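Isatin hydrolase (Ralstonia solanacearum, PDB 5NMP) hydrolyses isatin, probably opening its five-membered ring to give isatinate, as a manganese-binding member of the cyclase family. Local coordinates at residues A[186-192]-A[219-225]; A[111-115]-A[131-135]; A[50-56]-A[67-73]; A[96-100]-A[247-253]; A[152-156]-A[196-200]. The contacts are given in a common frame with arbitrary orientation. Numbering follows the deposited sequence.

Along the chain contact 3 closes first, then contact 2; contacts 5 and 1 alternate, and contact 4 closes a loop round contacts 1, 2 and 5. Contacts 1, 2 and 5 are built around the parallel strands 107-114, 147-151, 193-195 and 225-228 of the mixed sheet: contact 1 joins the ends of helices 179-187 and 214-221, contact 2, its centre about 17 Å from that of contact 1, packs helix 129-139 on strand 107-114, and contact 5 joins two loops that follow strands. Contact 3, a hairpin, lies across the chain's centre from contact 1, centres about 35 Å apart. Contacts 3 and 4, with centres about 21 Å apart, both touch the second subunit, whereas the others do not.

Contact 1. Residues A[186-192]-A[219-225]; sequences IGERNVH and MHGANRY
Arg224 lays one face of its guanidinium against Ile186, with CG2 of Ile186 3.8 Å from NH2 of Arg224. With chi1 and chi2 both m and chi3 off its well at -148°, Arg224 donates from NE to Val191 O in a 2.7 Å hydrogen bond, while Arg224 NH1 turns back to the O of Ala222 at 2.7 Å. The guanidinium ties the end of helix 214-221 to the turn that follows helix 179-187. That turn passes through Asn190, which has positive phi (55°) and psi 49°, before Val191 becomes extended. Ile186, in the m, t rotamer, points at the other segment. Its CG1 lies 3.6 Å from SD of Met219, and its CG2 4.0 Å from CB of Ala222. The CA atoms of Ile186 and Met219 are 7.2 Å apart, those of His192 and Arg224 6.1 Å. The His192 and Tyr225 rings meet obliquely, planes at 56° and centroids 5.1 Å apart, with CE1 of His192 3.5 Å from CE2 of Tyr225; His192 NE2 bonds the carbonyl of Asn105. Tyr225 begins strand 225-228, and its side chain is about 6 Å from that of the manganese ligand Asp82. Helix 214-221 ends in a Schellman motif, with Arg224 N to Met219 O at 2.7 Å, Asn223 N to His220 O at 3.1 Å and Asn223 (phi 61°) as the C-prime residue.

Contact 2. Residues A[111-115]-A[131-135]; sequences VVIDA and FLQAW
Phe131, in the first turn of helix 129-139, points at strand 107-114 with chi1 t and chi2 near -90°. The edge of its ring meets Ile113, CE1 of Phe131 lying 3.7 Å from CG2 of Ile113, and CZ of Phe131 is 3.9 Å from O of Asp114 and 4.4 Å from CB of Ala115. Leu132, one residue on, touches more lightly, its CD2 4.3 Å from CG1 of Ile113, and also leans on Trp184 and Leu185 of helix 179-187. The segments cross at 119°, with axes 10.1 Å apart at closest approach. Helix 129-139 lies in the connection from strand 107-114 to its parallel neighbour 147-151, a beta-alpha-beta crossover, and these side chains fill the space between helix and sheet. One turn beyond Phe131, Trp135 (chi1 t, chi2 93°) also points at the strand, its CA 7.5 Å from that of Ile113. CD1 of Ile113, reached through an m, m rotamer, sits 3.5 Å from the centroid of the indole five-membered ring in a CH-pi contact, and CH2 of Trp135 is 3.8 Å from CB of Val111. NE1 of Trp135 makes a weak 3.3 Å hydrogen bond to O of Val112 and a weak 3.1 Å one to a water that also accepts from Asp114 N, at 3.2 Å.

Contact 3. Residues A[50-56]-A[67-73]; sequences PFKIERI and YWNNFSC
Backbone hydrogen bonds set the register of this antiparallel pair, whose short axes lie 4.7 Å apart at 154°. Lys52 and Ser72 exchange two of them, Lys52 N to Ser72 O at 2.8 Å and Ser72 N to Lys52 O at 2.9 Å. Glu54 and Asn70 do the same, Glu54 N to Asn70 O and Asn70 N to Glu54 O both at 2.9 Å, and Ile56 N adds a 2.9 Å bond to Trp68 O. Between them fall the non-hydrogen-bonded pairs Ile53 with Phe71 and Arg55 with Asn69, CA atoms 4.3 and 4.4 Å apart. Among apolar contacts, Phe51 CE2 is 3.7 Å from Phe71 CD1, the rings slid apart with little overlap, and Phe51 CD2 is 3.7 Å from Cys73 CB. Ile53 CG1 lies 4.4 Å from Phe71 CB. At the other end CD1 of Ile56 (m, t) stands over the Trp68 indole in a CH-pi contact, 3.9 Å from the five-membered ring centroid. The hairpin of strands 52-60 and 66-74 forms a two-stranded sheet in its own chain, with Phe51 and Ile53 resting on Pro34. Residues 70-73 pair antiparallel with a strand of the second subunit, carrying the sheet across the dimer interface.

Contact 4. Residues A[96-100]-A[247-253]; sequences NSVDT and PLKIEGG
Val98 and Asp99 lose the most surface here, followed by Gly253, and these three residues hold two loops together. Val98 (chi1 -73°, m) points into the 247-253 loop. Its CG1 lies 3.7 Å from CB of Pro247, while its CG2 is 3.4 Å from O of Leu248, 3.5 Å from O of Ile250 and 4.0 Å from CB of Ile250. Val98 N donates a 3.0 Å hydrogen bond to O of Gly253. A side chain on Gly253 would run into Val98 CG2, so the absence of one lets the loops close. Asp99, with chi1 p, turns its carboxylate to the tip of the type II turn 250-253, where OD2 of Asp99 accepts from Gly252 N at 3.1 Å. Ser97, also p, donates from OG to Asp99 OD1 at 2.6 Å. CB of Asp99 packs 3.4 Å from O of Ile250 and 3.8 Å from CG of Lys249, and the CA atoms of Asp99 and Lys249 are only 4.5 Å apart. The turn closes through Gly253 N to Ile250 O, 2.8 Å; Gly252 has phi 70°, while Lys249 just before centres an inverse gamma turn. Arg259 of the second subunit bonds the carbonyls of Val98 and Pro247, placing this type II turn, its Gly252 N held by the Asp99 carboxylate, at the dimer interface, with the side chain of Val98 about 10 Å from the manganese ion.

Contact 5. Residues A[152-156]-A[196-200]; sequences TDWSL and VETIN
Thr152 follows strand 147-151, and its N donates to OE1 of Glu197 at 2.9 Å. Its OG1 (chi1 p) is 2.8 Å from a water that accepts from Glu197 N, also at 2.8 Å. Asp153 N donates to Glu197 OE1 as well, at 3.0 Å, and the positive phi of Asp153 (60°) bends the chain after it, so that Ser155 reaches the other carboxylate oxygen; the Asp153 side chain pairs with Arg151. The extended Glu197 (m, t) thus plugs the bend with one carboxylate, bridging the loops after the adjacent parallel strands 147-151 and 193-195. The side chain of Thr198 lies about 10 Å from the manganese ion. Trp154 (chi1 t, chi2 -91°) opens a 3-10 turn and receives CG2 of Thr198 over its indole, a CH-pi contact 3.4 Å from the five-membered ring centroid, while its NE1 bonds O of Phe164. Ser155, its CA 5.4 Å from that of Glu197, gives OE2 of Glu197 two hydrogen bonds, from N at 3.0 Å and, with chi1 p, from OG at 2.7 Å.

Contact 1. Residues A[186-192]-A[219-225]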
# COMPACT_ATOMS: atom_id res chain seq x y z
N ILE A 186 -2.30 20.81 15.41
CA ILE A 186 -3.69 20.38 15.30
C ILE A 186 -4.65 21.56 15.30
O ILE A 186 -5.48 21.70 14.40
CB ILE A 186 -4.07 19.42 16.44
CG1 ILE A 186 -3.24 18.14 16.35
CG2 ILE A 186 -5.55 19.08 16.38
CD1 ILE A 186 -3.44 17.19 17.52
N GLY A 187 -4.53 22.42 16.31
CA GLY A 187 -5.47 23.50 16.53
C GLY A 187 -5.31 24.74 15.66
O GLY A 187 -6.30 25.37 15.30
N GLU A 188 -4.08 25.09 15.33
CA GLU A 188 -3.83 26.31 14.58
C GLU A 188 -3.54 26.06 13.10
O GLU A 188 -3.58 26.99 12.29
CB GLU A 188 -2.67 27.09 15.21
CG GLU A 188 -3.00 27.70 16.56
CD GLU A 188 -4.10 28.73 16.48
OE1 GLU A 188 -3.99 29.67 15.65
OE2 GLU A 188 -5.09 28.62 17.24
N ARG A 189 -3.25 24.81 12.73
CA ARG A 189 -2.87 24.51 11.36
C ARG A 189 -3.69 23.37 10.73
O ARG A 189 -3.66 23.19 9.51
CB ARG A 189 -1.38 24.17 11.29
CG ARG A 189 -0.48 25.38 11.52
CD ARG A 189 -0.75 26.45 10.49
NE ARG A 189 0.14 27.60 10.65
CZ ARG A 189 -0.19 28.72 11.29
NH1 ARG A 189 -1.39 28.84 11.85
NH2 ARG A 189 0.68 29.71 11.38
N ASN A 190 -4.40 22.62 11.57
CA ASN A 190 -5.32 21.59 11.10
C ASN A 190 -4.64 20.58 10.18
O ASN A 190 -5.14 20.27 9.10
CB ASN A 190 -6.52 22.25 10.40
CG ASN A 190 -7.70 21.31 10.25
OD1 ASN A 190 -7.77 20.27 10.89
ND2 ASN A 190 -8.65 21.69 9.41
N VAL A 191 -3.50 20.07 10.63
CA VAL A 191 -2.71 19.15 9.83
C VAL A 191 -3.39 17.79 9.69
O VAL A 191 -4.28 17.44 10.47
CB VAL A 191 -1.30 18.95 10.42
CG1 VAL A 191 -0.59 20.29 10.53
CG2 VAL A 191 -1.39 18.28 11.78
N HIS A 192 -2.97 17.03 8.69
CA HIS A 192 -3.53 15.72 8.39
C HIS A 192 -2.96 14.67 9.34
O HIS A 192 -3.68 13.77 9.79
CB HIS A 192 -3.22 15.35 6.94
CG HIS A 192 -3.85 14.07 6.48
ND1 HIS A 192 -5.21 13.90 6.37
CD2 HIS A 192 -3.29 12.90 6.08
CE1 HIS A 192 -5.47 12.68 5.94
NE2 HIS A 192 -4.32 12.05 5.75
N MET A 219 -3.14 13.57 18.58
CA MET A 219 -3.40 13.38 17.15
C MET A 219 -4.49 12.34 16.93
O MET A 219 -5.46 12.60 16.22
CB MET A 219 -2.13 12.97 16.40
CG MET A 219 -1.04 14.04 16.39
SD MET A 219 -1.33 15.35 15.19
CE MET A 219 -1.29 14.40 13.69
N HIS A 220 -4.33 11.17 17.54
CA HIS A 220 -5.35 10.14 17.43
C HIS A 220 -6.63 10.59 18.14
O HIS A 220 -7.73 10.22 17.75
CB HIS A 220 -4.85 8.82 18.01
CG HIS A 220 -3.64 8.28 17.30
ND1 HIS A 220 -3.43 8.47 15.95
CD2 HIS A 220 -2.58 7.57 17.75
CE1 HIS A 220 -2.29 7.90 15.60
NE2 HIS A 220 -1.76 7.34 16.67
N GLY A 221 -6.46 11.40 19.18
CA GLY A 221 -7.59 11.95 19.92
C GLY A 221 -8.37 12.96 19.10
O GLY A 221 -9.52 13.28 19.42
N ALA A 222 -7.74 13.47 18.05
CA ALA A 222 -8.38 14.42 17.15
C ALA A 222 -8.62 13.78 15.79
O ALA A 222 -8.73 14.47 14.78
CB ALA A 222 -7.55 15.68 17.01
N ASN A 223 -8.68 12.45 15.79
CA ASN A 223 -8.98 11.68 14.58
C ASN A 223 -7.95 11.88 13.46
O ASN A 223 -8.30 11.88 12.29
CB ASN A 223 -10.39 12.02 14.08
CG ASN A 223 -11.02 10.90 13.27
OD1 ASN A 223 -10.52 9.78 13.24
ND2 ASN A 223 -12.13 11.21 12.60
N ARG A 224 -6.68 12.05 13.85
CA ARG A 224 -5.58 12.20 12.88
C ARG A 224 -4.74 10.94 12.81
O ARG A 224 -4.98 9.97 13.54
CB ARG A 224 -4.68 13.38 13.25
CG ARG A 224 -5.39 14.68 13.55
CD ARG A 224 -6.08 15.23 12.32
NE ARG A 224 -6.11 16.69 12.33
CZ ARG A 224 -7.03 17.42 12.95
NH1 ARG A 224 -7.99 16.82 13.63
NH2 ARG A 224 -6.97 18.74 12.90
N TYR A 225 -3.72 10.96 11.96
CA TYR A 225 -2.94 9.75 11.65
C TYR A 225 -1.44 9.93 11.86
O TYR A 225 -0.95 11.04 12.02
CB TYR A 225 -3.22 9.30 10.21
CG TYR A 225 -4.67 9.42 9.81
CD1 TYR A 225 -5.62 8.52 10.28
CD2 TYR A 225 -5.10 10.45 8.98
CE1 TYR A 225 -6.95 8.63 9.92
CE2 TYR A 225 -6.43 10.56 8.62
CZ TYR A 225 -7.35 9.65 9.09
OH TYR A 225 -8.67 9.76 8.73

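Contact 2. Residues A[111-115]-A[131-135]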
# COMPACT_ATOMS: atom_id res chain seq x y z
N VAL A 111 4.36 18.66 4.02
CA VAL A 111 5.46 19.58 4.23
C VAL A 111 6.57 18.83 4.95
O VAL A 111 6.30 17.89 5.70
CB VAL A 111 5.05 20.82 5.05
CG1 VAL A 111 3.96 21.59 4.32
CG2 VAL A 111 4.57 20.41 6.44
N VAL A 112 7.81 19.22 4.71
CA VAL A 112 8.95 18.54 5.31
C VAL A 112 9.74 19.48 6.21
O VAL A 112 10.26 20.50 5.75
CB VAL A 112 9.88 17.93 4.25
CG1 VAL A 112 11.05 17.23 4.90
CG2 VAL A 112 9.10 16.97 3.35
N ILE A 113 9.84 19.14 7.49
CA ILE A 113 10.58 19.94 8.46
C ILE A 113 11.96 19.33 8.71
O ILE A 113 12.05 18.26 9.32
CB ILE A 113 9.83 20.06 9.80
CG1 ILE A 113 8.34 20.33 9.57
CG2 ILE A 113 10.46 21.13 10.68
CD1 ILE A 113 8.05 21.60 8.83
N ASP A 114 13.01 20.00 8.26
CA ASP A 114 14.37 19.47 8.39
C ASP A 114 15.03 19.89 9.70
O ASP A 114 15.35 21.06 9.90
CB ASP A 114 15.24 19.91 7.22
CG ASP A 114 16.65 19.35 7.30
OD1 ASP A 114 16.82 18.24 7.84
OD2 ASP A 114 17.59 20.03 6.83
N ALA A 115 15.26 18.91 10.57
CA ALA A 115 15.93 19.15 11.85
C ALA A 115 17.12 18.22 12.03
O ALA A 115 17.54 17.95 13.16
CB ALA A 115 14.95 18.99 12.99
N PHE A 131 10.30 26.84 16.61
CA PHE A 131 11.00 26.28 15.46
C PHE A 131 10.07 26.15 14.26
O PHE A 131 10.47 26.41 13.13
CB PHE A 131 11.61 24.92 15.81
CG PHE A 131 12.54 24.38 14.75
CD1 PHE A 131 12.05 23.58 13.73
CD2 PHE A 131 13.89 24.67 14.77
CE1 PHE A 131 12.90 23.07 12.75
CE2 PHE A 131 14.74 24.17 13.80
CZ PHE A 131 14.25 23.37 12.79
N LEU A 132 8.83 25.74 14.51
CA LEU A 132 7.84 25.60 13.45
C LEU A 132 7.48 26.96 12.83
O LEU A 132 7.36 27.08 11.61
CB LEU A 132 6.59 24.90 13.97
CG LEU A 132 6.72 23.40 14.26
CD1 LEU A 132 5.48 22.88 14.96
CD2 LEU A 132 6.99 22.61 12.98
N GLN A 133 7.32 27.97 13.68
CA GLN A 133 6.97 29.31 13.20
C GLN A 133 8.11 29.96 12.42
O GLN A 133 7.87 30.79 11.54
CB GLN A 133 6.55 30.20 14.37
CG GLN A 133 5.19 29.87 14.95
CD GLN A 133 4.81 30.75 16.13
OE1 GLN A 133 5.68 31.21 16.87
NE2 GLN A 133 3.52 30.99 16.29
N ALA A 134 9.34 29.60 12.76
CA ALA A 134 10.50 30.09 12.02
C ALA A 134 10.57 29.43 10.65
O ALA A 134 10.99 30.05 9.67
CB ALA A 134 11.78 29.83 12.80
N TRP A 135 10.15 28.17 10.59
CA TRP A 135 10.10 27.42 9.34
C TRP A 135 9.12 28.08 8.36
O TRP A 135 9.43 28.21 7.17
CB TRP A 135 9.69 25.97 9.61
CG TRP A 135 9.67 25.09 8.39
CD1 TRP A 135 10.68 24.30 7.93
CD2 TRP A 135 8.57 24.89 7.49
NE1 TRP A 135 10.29 23.63 6.80
CE2 TRP A 135 8.99 23.98 6.50
CE3 TRP A 135 7.27 25.41 7.42
CZ2 TRP A 135 8.17 23.57 5.46
CZ3 TRP A 135 6.45 25.00 6.38
CH2 TRP A 135 6.90 24.09 5.41
O HOH W 1 13.18 22.65 6.45

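Contact 3. Residues A[50-56]-A[67-73]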
# COMPACT_ATOMS: atom_id res chain seq x y z
N PRO A 50 8.47 -9.65 15.76
CA PRO A 50 9.38 -9.19 14.71
C PRO A 50 8.95 -9.72 13.35
O PRO A 50 8.07 -10.58 13.29
CB PRO A 50 10.73 -9.79 15.14
CG PRO A 50 10.36 -10.99 15.93
CD PRO A 50 9.09 -10.65 16.65
N PHE A 51 9.54 -9.22 12.28
CA PHE A 51 9.20 -9.69 10.94
C PHE A 51 9.86 -11.03 10.66
O PHE A 51 11.08 -11.15 10.70
CB PHE A 51 9.61 -8.66 9.89
CG PHE A 51 9.19 -9.02 8.49
CD1 PHE A 51 10.08 -9.65 7.62
CD2 PHE A 51 7.91 -8.74 8.04
CE1 PHE A 51 9.69 -9.99 6.34
CE2 PHE A 51 7.52 -9.07 6.75
CZ PHE A 51 8.41 -9.70 5.90
N LYS A 52 9.05 -12.05 10.39
CA LYS A 52 9.56 -13.37 10.03
C LYS A 52 9.05 -13.79 8.65
O LYS A 52 7.88 -13.59 8.33
CB LYS A 52 9.16 -14.42 11.06
CG LYS A 52 9.72 -14.19 12.46
CD LYS A 52 9.53 -15.44 13.32
CE LYS A 52 9.88 -15.17 14.78
NZ LYS A 52 8.87 -14.32 15.46
N ILE A 53 9.93 -14.37 7.85
CA ILE A 53 9.55 -14.80 6.51
C ILE A 53 10.07 -16.21 6.23
O ILE A 53 11.23 -16.54 6.52
CB ILE A 53 10.06 -13.81 5.44
CG1 ILE A 53 9.50 -14.16 4.06
CG2 ILE A 53 11.59 -13.73 5.42
CD1 ILE A 53 9.79 -13.11 3.01
N GLU A 54 9.20 -17.06 5.69
CA GLU A 54 9.57 -18.43 5.37
C GLU A 54 9.17 -18.79 3.94
O GLU A 54 8.04 -18.55 3.51
CB GLU A 54 8.93 -19.40 6.37
CG GLU A 54 7.45 -19.17 6.60
CD GLU A 54 6.86 -20.13 7.61
OE1 GLU A 54 7.53 -21.14 7.92
OE2 GLU A 54 5.75 -19.87 8.11
N ARG A 55 10.12 -19.36 3.21
CA ARG A 55 9.92 -19.71 1.81
C ARG A 55 8.98 -20.90 1.65
O ARG A 55 9.08 -21.88 2.40
CB ARG A 55 11.28 -20.00 1.17
CG ARG A 55 11.24 -20.20 -0.33
CD ARG A 55 12.59 -20.63 -0.86
NE ARG A 55 13.56 -19.54 -0.86
CZ ARG A 55 14.80 -19.64 -1.33
NH1 ARG A 55 15.22 -20.79 -1.84
NH2 ARG A 55 15.62 -18.60 -1.30
N ILE A 56 8.07 -20.81 0.69
CA ILE A 56 7.17 -21.92 0.39
C ILE A 56 7.75 -22.79 -0.72
O ILE A 56 7.78 -24.02 -0.62
CB ILE A 56 5.77 -21.42 -0.04
CG1 ILE A 56 5.23 -20.39 0.95
CG2 ILE A 56 4.81 -22.59 -0.18
CD1 ILE A 56 3.87 -19.85 0.58
N TYR A 67 7.64 -19.22 -7.25
CA TYR A 67 8.35 -18.87 -6.03
C TYR A 67 7.50 -17.91 -5.20
O TYR A 67 6.98 -16.94 -5.75
CB TYR A 67 9.71 -18.25 -6.36
CG TYR A 67 10.24 -17.30 -5.31
CD1 TYR A 67 10.69 -17.76 -4.07
CD2 TYR A 67 10.32 -15.93 -5.56
CE1 TYR A 67 11.17 -16.89 -3.11
CE2 TYR A 67 10.81 -15.06 -4.61
CZ TYR A 67 11.24 -15.54 -3.38
OH TYR A 67 11.72 -14.68 -2.43
N TRP A 68 7.36 -18.19 -3.91
CA TRP A 68 6.57 -17.33 -3.01
C TRP A 68 6.82 -17.65 -1.54
O TRP A 68 7.32 -18.72 -1.20
CB TRP A 68 5.07 -17.43 -3.33
CG TRP A 68 4.49 -18.82 -3.31
CD1 TRP A 68 5.17 -20.01 -3.31
CD2 TRP A 68 3.10 -19.17 -3.29
NE1 TRP A 68 4.29 -21.06 -3.30
CE2 TRP A 68 3.01 -20.57 -3.29
CE3 TRP A 68 1.91 -18.42 -3.29
CZ2 TRP A 68 1.80 -21.25 -3.27
CZ3 TRP A 68 0.70 -19.10 -3.27
CH2 TRP A 68 0.66 -20.50 -3.26
N ASN A 69 6.46 -16.71 -0.67
CA ASN A 69 6.72 -16.81 0.76
C ASN A 69 5.48 -16.68 1.63
O ASN A 69 4.46 -16.15 1.19
CB ASN A 69 7.74 -15.74 1.20
CG ASN A 69 9.02 -15.78 0.39
OD1 ASN A 69 9.95 -16.52 0.70
ND2 ASN A 69 9.08 -14.95 -0.65
N ASN A 70 5.58 -17.16 2.87
CA ASN A 70 4.67 -16.78 3.94
C ASN A 70 5.40 -15.81 4.87
O ASN A 70 6.62 -15.91 5.01
CB ASN A 70 4.19 -18.00 4.73
CG ASN A 70 3.21 -18.85 3.96
OD1 ASN A 70 2.37 -18.34 3.22
ND2 ASN A 70 3.30 -20.16 4.14
N PHE A 71 4.68 -14.88 5.49
CA PHE A 71 5.32 -13.99 6.45
C PHE A 71 4.43 -13.68 7.65
O PHE A 71 3.22 -13.87 7.62
CB PHE A 71 5.76 -12.69 5.77
CG PHE A 71 4.63 -11.79 5.34
CD1 PHE A 71 4.23 -10.72 6.14
CD2 PHE A 71 3.98 -12.00 4.14
CE1 PHE A 71 3.20 -9.89 5.74
CE2 PHE A 71 2.94 -11.17 3.74
CZ PHE A 71 2.55 -10.11 4.54
N SER A 72 5.07 -13.21 8.71
CA SER A 72 4.37 -12.80 9.92
C SER A 72 5.04 -11.58 10.52
O SER A 72 6.27 -11.45 10.48
CB SER A 72 4.32 -13.94 10.93
OG SER A 72 5.61 -14.42 11.24
N CYS A 73 4.23 -10.68 11.08
CA CYS A 73 4.74 -9.49 11.74
C CYS A 73 3.61 -8.83 12.53
O CYS A 73 2.59 -9.45 12.80
CB CYS A 73 5.32 -8.50 10.72
SG CYS A 73 4.15 -7.90 9.49

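Contact 4. Residues A[96-100]-A[247-253]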
# COMPACT_ATOMS: atom_id res chain seq x y z
N ASN A 96 -12.12 4.79 12.23
CA ASN A 96 -10.88 4.95 12.98
C ASN A 96 -9.89 3.80 12.79
O ASN A 96 -8.78 3.84 13.32
CB ASN A 96 -11.19 5.11 14.47
CG ASN A 96 -11.82 3.87 15.06
OD1 ASN A 96 -12.39 3.04 14.35
ND2 ASN A 96 -11.74 3.73 16.38
N SER A 97 -10.30 2.77 12.05
CA SER A 97 -9.42 1.64 11.77
C SER A 97 -9.06 1.61 10.29
O SER A 97 -9.75 2.22 9.47
CB SER A 97 -10.07 0.33 12.20
OG SER A 97 -11.35 0.17 11.60
N VAL A 98 -7.99 0.89 9.94
CA VAL A 98 -7.45 0.94 8.58
C VAL A 98 -8.40 0.37 7.53
O VAL A 98 -8.22 0.60 6.33
CB VAL A 98 -6.10 0.19 8.49
CG1 VAL A 98 -4.99 0.98 9.17
CG2 VAL A 98 -6.21 -1.21 9.08
N ASP A 99 -9.42 -0.36 7.97
CA ASP A 99 -10.41 -0.90 7.05
C ASP A 99 -11.65 -0.00 6.93
O ASP A 99 -12.48 -0.21 6.05
CB ASP A 99 -10.83 -2.31 7.48
CG ASP A 99 -11.44 -2.33 8.87
OD1 ASP A 99 -10.99 -1.54 9.73
OD2 ASP A 99 -12.36 -3.14 9.11
N THR A 100 -11.77 0.99 7.81
CA THR A 100 -12.95 1.85 7.81
C THR A 100 -12.65 3.33 7.59
O THR A 100 -13.57 4.11 7.35
CB THR A 100 -13.75 1.71 9.13
OG1 THR A 100 -12.95 2.15 10.23
CG2 THR A 100 -14.17 0.26 9.36
N PRO A 247 -2.91 2.04 3.75
CA PRO A 247 -2.66 0.88 4.60
C PRO A 247 -3.46 -0.35 4.18
O PRO A 247 -4.49 -0.21 3.52
CB PRO A 247 -3.11 1.37 5.98
CG PRO A 247 -4.22 2.32 5.67
CD PRO A 247 -3.85 2.99 4.37
N LEU A 248 -2.99 -1.53 4.56
CA LEU A 248 -3.71 -2.77 4.27
C LEU A 248 -5.10 -2.74 4.89
O LEU A 248 -5.29 -2.19 5.98
CB LEU A 248 -2.94 -3.98 4.80
CG LEU A 248 -1.49 -4.14 4.35
CD1 LEU A 248 -0.87 -5.34 5.04
CD2 LEU A 248 -1.42 -4.30 2.84
N LYS A 249 -6.07 -3.32 4.20
CA LYS A 249 -7.44 -3.34 4.70
C LYS A 249 -7.64 -4.44 5.73
O LYS A 249 -8.44 -5.36 5.54
CB LYS A 249 -8.42 -3.50 3.54
CG LYS A 249 -9.82 -3.02 3.85
CD LYS A 249 -10.68 -2.94 2.61
CE LYS A 249 -12.04 -2.33 2.92
NZ LYS A 249 -12.95 -2.35 1.75
N ILE A 250 -6.90 -4.34 6.84
CA ILE A 250 -6.98 -5.30 7.93
C ILE A 250 -8.23 -5.06 8.77
O ILE A 250 -8.43 -3.96 9.30
CB ILE A 250 -5.73 -5.21 8.84
CG1 ILE A 250 -4.46 -5.39 8.02
CG2 ILE A 250 -5.81 -6.23 9.97
CD1 ILE A 250 -3.19 -5.38 8.84
N GLU A 251 -9.06 -6.09 8.90
CA GLU A 251 -10.32 -5.99 9.64
C GLU A 251 -10.11 -5.52 11.07
O GLU A 251 -9.54 -6.24 11.89
CB GLU A 251 -11.05 -7.34 9.63
CG GLU A 251 -12.44 -7.29 10.24
CD GLU A 251 -13.12 -8.65 10.25
OE1 GLU A 251 -12.50 -9.62 10.72
OE2 GLU A 251 -14.27 -8.74 9.77
N GLY A 252 -10.56 -4.30 11.36
CA GLY A 252 -10.42 -3.72 12.68
C GLY A 252 -8.98 -3.37 13.03
O GLY A 252 -8.64 -3.20 14.20
N GLY A 253 -8.14 -3.25 12.01
CA GLY A 253 -6.72 -2.99 12.21
C GLY A 253 -6.41 -1.63 12.80
O GLY A 253 -6.97 -0.62 12.38

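Contact 5. Residues A[152-156]-A[196-200]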
# COMPACT_ATOMS: atom_id res chain seq x y z
N THR A 152 14.79 13.87 10.27
CA THR A 152 15.82 13.84 11.31
C THR A 152 17.06 13.06 10.88
O THR A 152 18.03 12.99 11.63
CB THR A 152 15.28 13.21 12.60
OG1 THR A 152 14.78 11.90 12.31
CG2 THR A 152 14.16 14.05 13.20
N ASP A 153 17.01 12.48 9.68
CA ASP A 153 18.07 11.59 9.17
C ASP A 153 18.28 10.37 10.07
O ASP A 153 19.31 9.71 10.00
CB ASP A 153 19.39 12.35 9.00
CG ASP A 153 19.48 13.08 7.68
OD1 ASP A 153 18.45 13.19 6.98
OD2 ASP A 153 20.59 13.56 7.33
N TRP A 154 17.29 10.07 10.90
CA TRP A 154 17.36 8.94 11.81
C TRP A 154 17.34 7.60 11.07
O TRP A 154 17.82 6.59 11.58
CB TRP A 154 16.20 8.99 12.81
CG TRP A 154 16.41 8.17 14.03
CD1 TRP A 154 16.05 6.86 14.22
CD2 TRP A 154 17.03 8.59 15.25
NE1 TRP A 154 16.42 6.45 15.48
CE2 TRP A 154 17.02 7.49 16.13
CE3 TRP A 154 17.60 9.79 15.68
CZ2 TRP A 154 17.55 7.56 17.42
CZ3 TRP A 154 18.12 9.86 16.96
CH2 TRP A 154 18.09 8.75 17.82
N SER A 155 16.79 7.62 9.86
CA SER A 155 16.68 6.42 9.04
C SER A 155 18.04 5.81 8.68
O SER A 155 18.12 4.65 8.28
CB SER A 155 15.90 6.72 7.75
OG SER A 155 16.51 7.79 7.04
N LEU A 156 19.10 6.60 8.82
CA LEU A 156 20.44 6.13 8.50
C LEU A 156 20.97 5.17 9.57
O LEU A 156 22.01 4.53 9.38
CB LEU A 156 21.40 7.31 8.34
CG LEU A 156 21.08 8.31 7.23
CD1 LEU A 156 22.09 9.45 7.22
CD2 LEU A 156 21.02 7.62 5.87
N VAL A 196 7.38 10.41 10.89
CA VAL A 196 8.74 10.41 11.43
C VAL A 196 9.63 9.33 10.81
O VAL A 196 9.16 8.47 10.07
CB VAL A 196 8.72 10.21 12.96
CG1 VAL A 196 7.97 11.35 13.63
CG2 VAL A 196 8.08 8.87 13.32
N GLU A 197 10.93 9.39 11.11
CA GLU A 197 11.88 8.37 10.66
C GLU A 197 12.17 7.37 11.78
O GLU A 197 12.81 6.35 11.55
CB GLU A 197 13.18 9.01 10.19
CG GLU A 197 13.02 10.08 9.13
CD GLU A 197 14.35 10.58 8.59
OE1 GLU A 197 14.45 11.78 8.28
OE2 GLU A 197 15.29 9.77 8.48
N THR A 198 11.71 7.69 12.98
CA THR A 198 11.94 6.84 14.14
C THR A 198 10.84 5.79 14.29
O THR A 198 9.88 5.77 13.52
CB THR A 198 12.03 7.66 15.44
OG1 THR A 198 10.91 8.56 15.51
CG2 THR A 198 13.31 8.47 15.47
N ILE A 199 10.99 4.93 15.29
CA ILE A 199 10.01 3.89 15.58
C ILE A 199 8.87 4.44 16.44
O ILE A 199 7.96 3.72 16.84
CB ILE A 199 10.68 2.69 16.30
CG1 ILE A 199 9.83 1.42 16.20
CG2 ILE A 199 10.96 3.02 17.75
CD1 ILE A 199 9.54 0.97 14.80
N ASN A 200 8.92 5.74 16.73
CA ASN A 200 7.89 6.39 17.54
C ASN A 200 7.65 7.83 17.07
O ASN A 200 8.61 8.56 16.83
CB ASN A 200 8.29 6.36 19.02
CG ASN A 200 7.14 6.70 19.95
OD1 ASN A 200 6.11 7.24 19.53
ND2 ASN A 200 7.31 6.39 21.23
O HOH W 2 11.99 11.81 12.05